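Local coordinates for Lmo2125 protein (PDB 5TU0) that binds maltose and, as a solute-binding lipoprotein, probably delivers it to a membrane transporter for uptake, at residues V13-G18 with V64-F69. The protein carries 2 engineered substitutions. Residues are numbered along the deposited sequence; the frame is centred on the assembly and turned at random. Where two conformers were deposited one is given.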
# COMPACT_ATOMS: atom_id res chain seq x y z
N VAL A 13 -22.61 -9.85 -4.14
CA VAL A 13 -21.25 -9.60 -3.67
C VAL A 13 -20.33 -9.74 -4.86
O VAL A 13 -20.30 -10.80 -5.47
CB VAL A 13 -20.85 -10.62 -2.58
CG1 VAL A 13 -19.39 -10.45 -2.13
CG2 VAL A 13 -21.80 -10.52 -1.40
N SER A 14 -19.64 -8.66 -5.21
CA SER A 14 -18.71 -8.67 -6.34
C SER A 14 -17.27 -8.61 -5.87
O SER A 14 -16.88 -7.69 -5.13
CB SER A 14 -18.99 -7.51 -7.30
OG SER A 14 -18.19 -7.63 -8.48
N VAL A 15 -16.46 -9.56 -6.32
CA VAL A 15 -15.07 -9.59 -5.95
C VAL A 15 -14.18 -10.01 -7.09
O VAL A 15 -14.63 -10.62 -8.06
CB VAL A 15 -14.79 -10.53 -4.73
CG1 VAL A 15 -15.39 -9.96 -3.46
CG2 VAL A 15 -15.27 -11.97 -4.98
N ASP A 16 -12.91 -9.67 -6.97
CA ASP A 16 -11.90 -10.07 -7.90
C ASP A 16 -11.77 -11.59 -7.86
O ASP A 16 -12.10 -12.22 -6.86
CB ASP A 16 -10.58 -9.43 -7.48
CG ASP A 16 -9.51 -9.63 -8.48
OD1 ASP A 16 -8.97 -10.77 -8.55
OD2 ASP A 16 -9.19 -8.64 -9.17
N ALA A 17 -11.26 -12.16 -8.95
CA ALA A 17 -11.08 -13.60 -9.07
C ALA A 17 -10.39 -14.24 -7.87
O ALA A 17 -10.78 -15.33 -7.44
CB ALA A 17 -10.31 -13.93 -10.34
N GLY A 18 -9.39 -13.56 -7.32
CA GLY A 18 -8.63 -14.08 -6.19
C GLY A 18 -9.39 -14.25 -4.89
O GLY A 18 -8.90 -14.87 -3.97
N VAL A 64 -22.35 -5.06 -2.57
CA VAL A 64 -21.09 -4.89 -1.85
C VAL A 64 -19.92 -5.33 -2.73
O VAL A 64 -20.06 -6.18 -3.61
CB VAL A 64 -21.05 -5.68 -0.53
CG1 VAL A 64 -22.07 -5.14 0.47
CG2 VAL A 64 -21.27 -7.16 -0.78
N MET A 65 -18.77 -4.71 -2.49
CA MET A 65 -17.56 -5.00 -3.24
C MET A 65 -16.37 -4.54 -2.39
O MET A 65 -16.54 -4.10 -1.27
CB MET A 65 -17.63 -4.28 -4.59
CG MET A 65 -17.59 -2.76 -4.49
SD MET A 65 -18.77 -1.91 -5.58
CE MET A 65 -20.21 -2.13 -4.54
N MET A 66 -15.17 -4.65 -2.93
CA MET A 66 -13.99 -4.21 -2.22
C MET A 66 -13.37 -3.02 -2.94
O MET A 66 -13.67 -2.75 -4.11
CB MET A 66 -12.98 -5.36 -2.11
CG MET A 66 -13.51 -6.57 -1.35
SD MET A 66 -12.38 -7.99 -1.43
CE MET A 66 -10.92 -7.28 -0.71
N SER A 67 -12.51 -2.31 -2.22
CA SER A 67 -11.78 -1.19 -2.78
C SER A 67 -10.48 -0.99 -2.03
O SER A 67 -10.41 -1.22 -0.82
CB SER A 67 -12.60 0.10 -2.69
OG SER A 67 -11.84 1.23 -3.13
N ALA A 68 -9.44 -0.60 -2.77
CA ALA A 68 -8.19 -0.19 -2.14
C ALA A 68 -8.54 0.97 -1.22
O ALA A 68 -9.43 1.77 -1.54
CB ALA A 68 -7.19 0.26 -3.17
N PHE A 69 -7.82 1.09 -0.10
CA PHE A 69 -8.06 2.19 0.85
C PHE A 69 -7.94 3.57 0.20
O PHE A 69 -8.73 4.46 0.50
CB PHE A 69 -7.06 2.17 2.03
CG PHE A 69 -7.25 1.03 3.01
CD1 PHE A 69 -8.51 0.57 3.36
CD2 PHE A 69 -6.14 0.51 3.66
CE1 PHE A 69 -8.65 -0.45 4.29
CE2 PHE A 69 -6.29 -0.50 4.60
CZ PHE A 69 -7.55 -0.97 4.91
O HOH W 1 -14.69 -6.10 -5.41
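Ser-14 N donates to Val-64 O at 3.0 Å, an almost straight bond (177° at the hydrogen) that joins the two strands where they run side by side in the same direction. One step on they have splayed: Ser-14 O is 4.1 Å from Met-66 N, too far for a direct bond, and a water bridges the gap, donating to Ser-14 O at 2.7 Å and accepting from Met-66 N at 2.9 Å. Ser-14 O also takes a CA-H...O contact from Met-65 CA. A single bridge, Val-13 with Val-64, links the parallel pair 10-15 and 37-42 to the sheet holding strands 64-68 and 272-278, consistent with the central sheet of one lobe of the periplasmic-binding-protein fold; a glucose unit of the bound maltose lies about 11 Å from the Met-66 side chain. Among the apolar contacts, Val-13 CG2 and Val-64 CG2 approach to 3.5 Å in the conformer given, a closeness left doubtful by the alternate conformer of Val-64. Further along, Val-15 CG1 touches the sulphur of Met-66 more loosely, at 4.1 Å, and Trp-276 packs on both Val-13 and Val-15. Past the strand, Asp-16 caps helix 17-34, its OD1 accepting from Gly-18 N through the anti lone pair.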